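PDB 6LRH: Alr4995 protein from Nostoc sp., which is a bifunctional cyanobacterial enzyme, an arginine dihydrolase that breaks L-arginine down to ornithine and ammonia, and an ornithine cyclodeaminase. Local coordinates for residues Arg34-Glu39 and Leu252-Lys257; Ala134-Arg139 and Ser158-Asp163; Ala409-Pro414 and Ala429-Ile434. The protein carries 1 engineered substitution. One frame throughout, in Å; residues are numbered along the deposited sequence.

From the N terminus, interaction 1 opens at the start of helix 34-48 and closes more than 200 residues later, where the short helical turn 253-256 comes back against it. Within this long loop, interaction 2 closes a much shorter one: strands 132-136 and 155-160 pair, joined through helix 145-152. Both belong to the arginine-binding part related to dimethylarginine dimethylhydrolase; the centres of interactions 1 and 2 are about 27 Å apart, without touching. Interaction 3 follows in series, closing a local loop between strands 407-413 and 432-435 of a separate antiparallel sheet in the ArgZ-like C-terminal part. The centres of interactions 1 and 3 lie about 68 Å apart, and no contact crosses another.

Interaction 1. Residues Arg34-Glu39 and Leu252-Lys257; sequences RDRAVE and LTEFLK
R36 and E254 carry the polar side of this helix-to-turn contact. The R36 chain runs out extended from CG to NE, with CG anti to the backbone N (chi1 -156°), and presents NH2 edge-on to the carboxylate. R36 NH2 and E254 OE2 stand 2.6 Å apart in a salt bridge whose hydrogen bond is bent and weak, and the guanidinium and carboxylate planes are turned 71° against each other. The other carboxylate oxygen, E254 OE1, takes K257 NZ at 2.6 Å on its syn side and also accepts from the backbone N of S33, so both oxygens are held and the two cations probably stabilise the charged carboxylate.

Apolar contacts centre on A37. A37 CB lies 4.0 Å from E254 CB and equally far from F255 CZ. The rim of the F255 ring also meets the backbone, CZ lying 3.3 Å from A37 O, near the plane of the ring; Y15 and W41 line the same ring.

Q40, one turn further along helix 34-48, bonds both T253 OG1 and E254 N. The contact thus joins the start of this helix to a short helical turn through an R36-E254-K257 salt-bridge network, beside the arginine pocket of a GME-family domain.

Interaction 2. Residues Ala134-Arg139 and Ser158-Asp163; sequences AGYGFR and SLRLID. With ARG (arginine), chain C.
A134 and L159 begin the backbone pairing: L159 N donates to A134 O at 2.9 Å. The same residue accepts through its carbonyl, though the bond from Y136 N to L159 O is weak at 3.3 Å, so L159 straddles G135 as expected of parallel strands. Beyond the last bridge, L161 N gives a straight bond to Y136 O (3.1 Å, 168°). S158 CA and G135 CA add CA-H...O contacts to A134 O and L159 O.

The two strands belong to a beta-alpha-beta crossover, helix 145-152 connecting neighbours in a mixed sheet; H145 of that helix bonds both S158 OG and G135 O. On the face carrying A134 and S158, the Y136 ring lies across R160, whose CA sits over one ring face, offset toward the rim, while CB comes within 3.7 Å of Y136 OH. That hydroxyl is hydrogen-bonded to G311 O.

Past the sheet, F138 points its ring toward the second segment, with I162 C at the ring edge and CE2 3.8 Å from L161 CB. At G137 (phi 132°) a CB would run into the carbonyl O of Y136, which by itself calls for glycine.

R139 grips the carboxylate of the bound arginine in bidentate fashion, edge to edge: NH1 to OXT at 3.0 Å and NH2 to O at 2.9 Å, both nearly straight. E118 forms a salt bridge with NH1, while I21 O accepts from NH2.

Interaction 3. Residues Ala409-Pro414 and Ala429-Ile434; sequences AITQTP and AGEQVI
I410 and I434 meet through their CD1 methyls, and their torsions decide how. I410 sets CG1 beside its backbone N (chi1 -42°) and then bends at chi2, -77°, whereas I434 runs its CD1 straight on from CG1. The two chains approach each other at a slant, I410 CD1 lying 4.2 Å from I434 CD1, a loose apolar touch completed by L367, which both isoleucines reach on strand 366-369. I392 covers I410 further, and V390 does the same for I434.

The backbones are joined by a nearly straight hydrogen bond from I410 N to Q432 O at 2.7 Å. A409 CA brings its hydrogen to the same oxygen, with A409 CA and Q432 O 3.3 Å apart, so Q432 O receives both a conventional and a CA-H...O contact. I410 and Q432 form a hydrogen-bonded antiparallel pair, and A409 and V433 the neighbouring non-hydrogen-bonded one. These strands are the two inner members of a four-stranded antiparallel sheet: strand 366-369 lies beyond 432-435, and 416-422 follows 407-413 as the second arm of a beta-hairpin, where T413 OG1 bonds G416 O. The N-to-C directions of strands 409-413 and 432-434 make an angle of 140°, and the segments separate away from the I410-Q432 pair toward P414 and A429.

On the face bearing A409, T411 and E431 lie side by side and point the same way, T411 CG2 standing 4.0 Å from E431 CG. The E431 chain is extended beyond CG and carries its carboxylate past A409, whose CB is 4.1 Å from E431 OE2. That oxygen forms a salt bridge with K422, and E431 OE1 accepts from the backbone N of K428. V433, also on this face, packs against V370, P377 and F380.

Interaction 1. Residues Arg34-Glu39 and Leu252-Lys257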
loop_
_atom_site.group_PDB
_atom_site.type_symbol
_atom_site.label_atom_id
_atom_site.label_comp_id
_atom_site.label_asym_id
_atom_site.label_seq_id
_atom_site.Cartn_x
_atom_site.Cartn_y
_atom_site.Cartn_z
ATOM N N ARG A 34 -26.611 -11.830 43.921
ATOM C CA ARG A 34 -26.256 -12.815 44.939
ATOM C C ARG A 34 -27.396 -13.778 45.206
ATOM O O ARG A 34 -27.172 -14.880 45.678
ATOM C CB ARG A 34 -25.829 -12.139 46.245
ATOM C CG ARG A 34 -25.127 -13.082 47.213
ATOM C CD ARG A 34 -24.927 -12.476 48.587
ATOM N NE ARG A 34 -23.679 -11.726 48.658
ATOM C CZ ARG A 34 -23.393 -10.833 49.599
ATOM N NH1 ARG A 34 -24.269 -10.565 50.559
ATOM N NH2 ARG A 34 -22.230 -10.199 49.575
ATOM N N ASP A 35 -28.616 -13.371 44.895
ATOM C CA ASP A 35 -29.768 -14.252 45.052
ATOM C C ASP A 35 -29.769 -15.341 43.996
ATOM O O ASP A 35 -30.001 -16.503 44.277
ATOM C CB ASP A 35 -31.050 -13.444 44.964
ATOM C CG ASP A 35 -32.254 -14.222 45.390
ATOM O OD1 ASP A 35 -32.601 -14.141 46.581
ATOM O OD2 ASP A 35 -32.855 -14.909 44.537
ATOM N N ARG A 36 -29.510 -14.934 42.764
ATOM C CA ARG A 36 -29.402 -15.833 41.631
ATOM C C ARG A 36 -28.138 -16.699 41.728
ATOM O O ARG A 36 -28.119 -17.834 41.270
ATOM C CB ARG A 36 -29.404 -15.007 40.351
ATOM C CG ARG A 36 -29.862 -15.719 39.106
ATOM C CD ARG A 36 -30.283 -14.682 38.079
ATOM N NE ARG A 36 -30.651 -15.272 36.803
ATOM C CZ ARG A 36 -29.858 -15.278 35.737
ATOM N NH1 ARG A 36 -30.270 -15.837 34.605
ATOM N NH2 ARG A 36 -28.652 -14.722 35.806
ATOM N N ALA A 37 -27.088 -16.147 42.329
ATOM C CA ALA A 37 -25.863 -16.891 42.590
ATOM C C ALA A 37 -26.117 -18.016 43.573
ATOM O O ALA A 37 -25.618 -19.126 43.406
ATOM C CB ALA A 37 -24.789 -15.976 43.121
ATOM N N VAL A 38 -26.889 -17.710 44.610
ATOM C CA VAL A 38 -27.287 -18.694 45.593
ATOM C C VAL A 38 -28.095 -19.822 44.973
ATOM O O VAL A 38 -27.768 -20.986 45.152
ATOM C CB VAL A 38 -28.108 -18.060 46.715
ATOM C CG1 VAL A 38 -28.822 -19.125 47.511
ATOM C CG2 VAL A 38 -27.212 -17.251 47.615
ATOM N N GLU A 39 -29.148 -19.481 44.243
ATOM C CA GLU A 39 -30.015 -20.499 43.697
ATOM C C GLU A 39 -29.284 -21.317 42.633
ATOM O O GLU A 39 -29.503 -22.512 42.529
ATOM C CB GLU A 39 -31.300 -19.870 43.157
ATOM C CG GLU A 39 -32.584 -20.674 43.456
ATOM C CD GLU A 39 -32.996 -20.705 44.947
ATOM O OE1 GLU A 39 -32.210 -20.271 45.824
ATOM O OE2 GLU A 39 -34.115 -21.185 45.248
ATOM N N LEU A 252 -25.147 -21.751 35.608
ATOM C CA LEU A 252 -24.119 -21.214 36.482
ATOM C C LEU A 252 -23.566 -19.876 35.994
ATOM O O LEU A 252 -22.377 -19.599 36.093
ATOM C CB LEU A 252 -22.996 -22.238 36.635
ATOM C CG LEU A 252 -23.382 -23.383 37.575
ATOM C CD1 LEU A 252 -22.386 -24.498 37.513
ATOM C CD2 LEU A 252 -23.526 -22.884 38.987
ATOM N N THR A 253 -24.454 -19.033 35.494
ATOM C CA THR A 253 -24.062 -17.822 34.797
ATOM C C THR A 253 -23.546 -16.733 35.716
ATOM O O THR A 253 -22.762 -15.910 35.288
ATOM C CB THR A 253 -25.230 -17.263 33.982
ATOM O OG1 THR A 253 -26.268 -16.812 34.858
ATOM C CG2 THR A 253 -25.778 -18.322 33.101
ATOM N N GLU A 254 -23.968 -16.727 36.978
ATOM C CA GLU A 254 -23.513 -15.697 37.911
ATOM C C GLU A 254 -22.067 -15.912 38.286
ATOM O O GLU A 254 -21.398 -15.010 38.775
ATOM C CB GLU A 254 -24.367 -15.672 39.172
ATOM C CG GLU A 254 -25.813 -15.268 38.961
ATOM C CD GLU A 254 -25.976 -13.940 38.239
ATOM O OE1 GLU A 254 -25.458 -12.915 38.724
ATOM O OE2 GLU A 254 -26.628 -13.924 37.175
ATOM N N PHE A 255 -21.589 -17.123 38.056
ATOM C CA PHE A 255 -20.220 -17.469 38.373
ATOM C C PHE A 255 -19.348 -17.345 37.134
ATOM O O PHE A 255 -18.160 -17.114 37.239
ATOM C CB PHE A 255 -20.160 -18.875 38.980
ATOM C CG PHE A 255 -20.951 -19.000 40.243
ATOM C CD1 PHE A 255 -22.253 -19.437 40.216
ATOM C CD2 PHE A 255 -20.405 -18.636 41.454
ATOM C CE1 PHE A 255 -22.984 -19.523 41.368
ATOM C CE2 PHE A 255 -21.137 -18.715 42.600
ATOM C CZ PHE A 255 -22.431 -19.167 42.555
ATOM N N LEU A 256 -19.953 -17.470 35.958
ATOM C CA LEU A 256 -19.250 -17.187 34.714
ATOM C C LEU A 256 -18.818 -15.738 34.654
ATOM O O LEU A 256 -17.860 -15.402 33.981
ATOM C CB LEU A 256 -20.118 -17.494 33.499
ATOM C CG LEU A 256 -19.829 -18.800 32.777
ATOM C CD1 LEU A 256 -20.502 -19.975 33.465
ATOM C CD2 LEU A 256 -20.274 -18.676 31.356
ATOM N N LYS A 257 -19.541 -14.878 35.353
ATOM C CA LYS A 257 -19.176 -13.479 35.411
ATOM C C LYS A 257 -17.848 -13.273 36.144
ATOM O O LYS A 257 -17.203 -12.246 35.971
ATOM C CB LYS A 257 -20.278 -12.675 36.077
ATOM C CG LYS A 257 -21.585 -12.775 35.391
ATOM C CD LYS A 257 -22.548 -11.807 35.982
ATOM C CE LYS A 257 -23.979 -12.212 35.730
ATOM N NZ LYS A 257 -24.895 -11.469 36.616
#

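Interaction 2. Residues Ala134-Arg139 and Ser158-Asp163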
loop_
_atom_site.group_PDB
_atom_site.type_symbol
_atom_site.label_atom_id
_atom_site.label_comp_id
_atom_site.label_asym_id
_atom_site.label_seq_id
_atom_site.Cartn_x
_atom_site.Cartn_y
_atom_site.Cartn_z
ATOM N N ALA A 134 -0.644 -30.838 34.107
ATOM C CA ALA A 134 -0.445 -29.516 34.703
ATOM C C ALA A 134 -0.336 -28.363 33.697
ATOM O O ALA A 134 0.466 -28.386 32.772
ATOM C CB ALA A 134 0.771 -29.544 35.581
ATOM N N GLY A 135 -1.144 -27.342 33.913
ATOM C CA GLY A 135 -1.096 -26.160 33.093
ATOM C C GLY A 135 -0.158 -25.077 33.594
ATOM O O GLY A 135 0.138 -24.978 34.778
ATOM N N TYR A 136 0.307 -24.254 32.662
ATOM C CA TYR A 136 1.043 -23.049 32.990
ATOM C C TYR A 136 0.788 -22.010 31.914
ATOM O O TYR A 136 0.217 -22.315 30.892
ATOM C CB TYR A 136 2.541 -23.342 33.145
ATOM C CG TYR A 136 3.287 -23.706 31.891
ATOM C CD1 TYR A 136 4.064 -22.775 31.245
ATOM C CD2 TYR A 136 3.248 -24.998 31.375
ATOM C CE1 TYR A 136 4.770 -23.098 30.114
ATOM C CE2 TYR A 136 3.961 -25.338 30.238
ATOM C CZ TYR A 136 4.714 -24.377 29.609
ATOM O OH TYR A 136 5.417 -24.675 28.476
ATOM N N GLY A 137 1.191 -20.772 32.147
ATOM C CA GLY A 137 1.000 -19.751 31.147
ATOM C C GLY A 137 0.396 -18.481 31.678
ATOM O O GLY A 137 0.850 -17.399 31.355
ATOM N N PHE A 138 -0.631 -18.594 32.501
ATOM C CA PHE A 138 -1.283 -17.400 33.009
ATOM C C PHE A 138 -1.252 -17.310 34.521
ATOM O O PHE A 138 -1.122 -16.223 35.062
ATOM C CB PHE A 138 -2.733 -17.330 32.511
ATOM C CG PHE A 138 -2.841 -17.188 31.040
ATOM C CD1 PHE A 138 -2.631 -15.967 30.444
ATOM C CD2 PHE A 138 -3.098 -18.281 30.246
ATOM C CE1 PHE A 138 -2.692 -15.823 29.105
ATOM C CE2 PHE A 138 -3.157 -18.142 28.897
ATOM C CZ PHE A 138 -2.947 -16.901 28.324
ATOM N N ARG A 139 -1.377 -18.448 35.196
ATOM C CA ARG A 139 -1.483 -18.456 36.649
ATOM C C ARG A 139 -0.362 -19.245 37.275
ATOM O O ARG A 139 0.579 -18.672 37.778
ATOM C CB ARG A 139 -2.823 -19.015 37.098
ATOM C CG ARG A 139 -3.987 -18.104 36.824
ATOM C CD ARG A 139 -3.866 -16.806 37.563
ATOM N NE ARG A 139 -4.981 -15.906 37.297
ATOM C CZ ARG A 139 -6.163 -15.976 37.896
ATOM N NH1 ARG A 139 -6.402 -16.915 38.797
ATOM N NH2 ARG A 139 -7.111 -15.115 37.595
ATOM N N SER A 158 3.067 -31.388 31.219
ATOM C CA SER A 158 2.877 -29.934 31.187
ATOM C C SER A 158 2.250 -29.437 29.896
ATOM O O SER A 158 2.669 -29.805 28.818
ATOM C CB SER A 158 4.215 -29.216 31.400
ATOM O OG SER A 158 4.797 -29.576 32.630
ATOM N N LEU A 159 1.253 -28.575 30.029
ATOM C CA LEU A 159 0.501 -28.074 28.897
ATOM C C LEU A 159 0.461 -26.582 28.898
ATOM O O LEU A 159 0.032 -25.985 29.861
ATOM C CB LEU A 159 -0.929 -28.599 28.911
ATOM C CG LEU A 159 -1.125 -30.098 28.910
ATOM C CD1 LEU A 159 -2.569 -30.375 29.114
ATOM C CD2 LEU A 159 -0.645 -30.667 27.620
ATOM N N ARG A 160 0.874 -25.966 27.802
ATOM C CA ARG A 160 0.912 -24.524 27.793
ATOM C C ARG A 160 -0.371 -23.886 27.301
ATOM O O ARG A 160 -0.807 -24.130 26.196
ATOM C CB ARG A 160 2.072 -24.038 26.957
ATOM C CG ARG A 160 2.280 -22.563 27.079
ATOM C CD ARG A 160 3.071 -22.109 25.945
ATOM N NE ARG A 160 3.094 -20.671 25.833
ATOM C CZ ARG A 160 3.681 -20.046 24.829
ATOM N NH1 ARG A 160 4.250 -20.763 23.879
ATOM N NH2 ARG A 160 3.681 -18.728 24.773
ATOM N N LEU A 161 -0.954 -23.044 28.142
ATOM C CA LEU A 161 -2.125 -22.258 27.792
ATOM C C LEU A 161 -1.780 -20.956 27.059
ATOM O O LEU A 161 -0.855 -20.264 27.448
ATOM C CB LEU A 161 -2.914 -21.950 29.053
ATOM C CG LEU A 161 -3.304 -23.113 29.950
ATOM C CD1 LEU A 161 -3.778 -22.561 31.268
ATOM C CD2 LEU A 161 -4.376 -23.928 29.328
ATOM N N ILE A 162 -2.531 -20.629 26.003
ATOM C CA ILE A 162 -2.230 -19.473 25.145
ATOM C C ILE A 162 -3.377 -18.480 24.893
ATOM O O ILE A 162 -3.178 -17.462 24.250
ATOM C CB ILE A 162 -1.740 -19.924 23.764
ATOM C CG1 ILE A 162 -2.751 -20.860 23.149
ATOM C CG2 ILE A 162 -0.413 -20.601 23.861
ATOM C CD1 ILE A 162 -2.600 -21.025 21.707
ATOM N N ASP A 163 -4.570 -18.789 25.381
ATOM C CA ASP A 163 -5.742 -17.930 25.250
ATOM C C ASP A 163 -6.117 -17.393 26.633
ATOM O O ASP A 163 -6.407 -18.159 27.545
ATOM C CB ASP A 163 -6.898 -18.725 24.635
ATOM C CG ASP A 163 -8.090 -17.865 24.259
ATOM O OD1 ASP A 163 -8.813 -18.241 23.316
ATOM O OD2 ASP A 163 -8.319 -16.821 24.896
HETATM N N ARG C . -12.141 -15.107 40.094
HETATM C CA ARG C . -11.401 -16.363 40.129
HETATM C C ARG C . -10.002 -16.147 39.632
HETATM O O ARG C . -9.746 -15.315 38.775
HETATM C CB ARG C . -12.088 -17.451 39.298
HETATM C CG ARG C . -11.447 -18.800 39.465
HETATM C CD ARG C . -11.952 -19.827 38.513
HETATM N NE ARG C . -11.416 -21.137 38.848
HETATM C CZ ARG C . -11.314 -22.150 38.000
HETATM N NH1 ARG C . -10.824 -23.299 38.414
HETATM N NH2 ARG C . -11.708 -22.019 36.748
HETATM O OXT ARG C . -9.096 -16.808 40.084
#

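Interaction 3. Residues Ala409-Pro414 and Ala429-Ile434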
loop_
_atom_site.group_PDB
_atom_site.type_symbol
_atom_site.label_atom_id
_atom_site.label_comp_id
_atom_site.label_asym_id
_atom_site.label_seq_id
_atom_site.Cartn_x
_atom_site.Cartn_y
_atom_site.Cartn_z
ATOM N N ALA A 409 29.883 -29.739 10.481
ATOM C CA ALA A 409 30.557 -31.007 10.290
ATOM C C ALA A 409 31.940 -30.985 10.909
ATOM O O ALA A 409 32.682 -30.024 10.741
ATOM C CB ALA A 409 30.644 -31.331 8.826
ATOM N N ILE A 410 32.284 -32.037 11.637
ATOM C CA ILE A 410 33.626 -32.155 12.200
ATOM C C ILE A 410 34.431 -33.254 11.515
ATOM O O ILE A 410 33.938 -34.346 11.280
ATOM C CB ILE A 410 33.592 -32.438 13.704
ATOM C CG1 ILE A 410 32.527 -31.592 14.383
ATOM C CG2 ILE A 410 34.939 -32.124 14.309
ATOM C CD1 ILE A 410 32.934 -30.160 14.572
ATOM N N THR A 411 35.674 -32.945 11.176
ATOM C CA THR A 411 36.560 -33.904 10.527
ATOM C C THR A 411 37.979 -33.769 11.056
ATOM O O THR A 411 38.365 -32.725 11.584
ATOM C CB THR A 411 36.596 -33.715 9.016
ATOM O OG1 THR A 411 36.998 -32.376 8.736
ATOM C CG2 THR A 411 35.225 -33.968 8.394
ATOM N N GLN A 412 38.753 -34.839 10.916
ATOM C CA GLN A 412 40.145 -34.825 11.326
ATOM C C GLN A 412 41.019 -34.585 10.114
ATOM O O GLN A 412 40.824 -35.200 9.069
ATOM C CB GLN A 412 40.528 -36.129 12.013
ATOM C CG GLN A 412 41.940 -36.136 12.579
ATOM C CD GLN A 412 42.215 -34.961 13.502
ATOM O OE1 GLN A 412 42.690 -33.913 13.064
ATOM N NE2 GLN A 412 41.921 -35.134 14.787
ATOM N N THR A 413 41.971 -33.672 10.256
ATOM C CA THR A 413 42.866 -33.307 9.168
ATOM C C THR A 413 44.291 -33.330 9.690
ATOM O O THR A 413 44.493 -33.368 10.902
ATOM C CB THR A 413 42.527 -31.913 8.597
ATOM O OG1 THR A 413 42.388 -30.981 9.675
ATOM C CG2 THR A 413 41.239 -31.955 7.775
ATOM N N PRO A 414 45.284 -33.335 8.782
ATOM C CA PRO A 414 46.692 -33.225 9.177
ATOM C C PRO A 414 46.961 -32.136 10.216
ATOM O O PRO A 414 47.611 -32.393 11.232
ATOM C CB PRO A 414 47.382 -32.885 7.860
ATOM C CG PRO A 414 46.564 -33.593 6.837
ATOM C CD PRO A 414 45.147 -33.584 7.332
ATOM N N ALA A 429 28.858 -39.029 3.545
ATOM C CA ALA A 429 28.890 -40.150 4.475
ATOM C C ALA A 429 30.249 -40.274 5.160
ATOM O O ALA A 429 31.296 -40.135 4.534
ATOM C CB ALA A 429 28.545 -41.421 3.768
ATOM N N GLY A 430 30.225 -40.517 6.461
ATOM C CA GLY A 430 31.451 -40.565 7.224
ATOM C C GLY A 430 31.636 -39.348 8.102
ATOM O O GLY A 430 32.187 -39.447 9.185
ATOM N N GLU A 431 31.170 -38.201 7.629
ATOM C CA GLU A 431 31.288 -36.955 8.358
ATOM C C GLU A 431 30.560 -37.025 9.684
ATOM O O GLU A 431 29.522 -37.663 9.805
ATOM C CB GLU A 431 30.734 -35.794 7.528
ATOM C CG GLU A 431 31.771 -35.005 6.750
ATOM C CD GLU A 431 31.169 -34.155 5.631
ATOM O OE1 GLU A 431 30.125 -34.536 5.060
ATOM O OE2 GLU A 431 31.748 -33.098 5.316
ATOM N N GLN A 432 31.109 -36.351 10.678
ATOM C CA GLN A 432 30.472 -36.274 11.973
ATOM C C GLN A 432 29.792 -34.927 12.107
ATOM O O GLN A 432 30.374 -33.907 11.802
ATOM C CB GLN A 432 31.497 -36.486 13.086
ATOM C CG GLN A 432 32.264 -37.794 12.992
ATOM C CD GLN A 432 31.472 -38.963 13.520
ATOM O OE1 GLN A 432 30.579 -38.790 14.344
ATOM N NE2 GLN A 432 31.801 -40.168 13.060
ATOM N N VAL A 433 28.549 -34.929 12.558
ATOM C CA VAL A 433 27.753 -33.715 12.616
ATOM C C VAL A 433 27.307 -33.444 14.042
ATOM O O VAL A 433 26.928 -34.351 14.759
ATOM C CB VAL A 433 26.523 -33.812 11.676
ATOM C CG1 VAL A 433 25.586 -32.670 11.892
ATOM C CG2 VAL A 433 26.960 -33.850 10.237
ATOM N N ILE A 434 27.373 -32.184 14.446
ATOM C CA ILE A 434 26.925 -31.760 15.761
ATOM C C ILE A 434 25.403 -31.871 15.910
ATOM O O ILE A 434 24.644 -31.355 15.084
ATOM C CB ILE A 434 27.371 -30.315 16.040
ATOM C CG1 ILE A 434 28.883 -30.221 16.017
ATOM C CG2 ILE A 434 26.866 -29.828 17.365
ATOM C CD1 ILE A 434 29.371 -28.879 16.310
#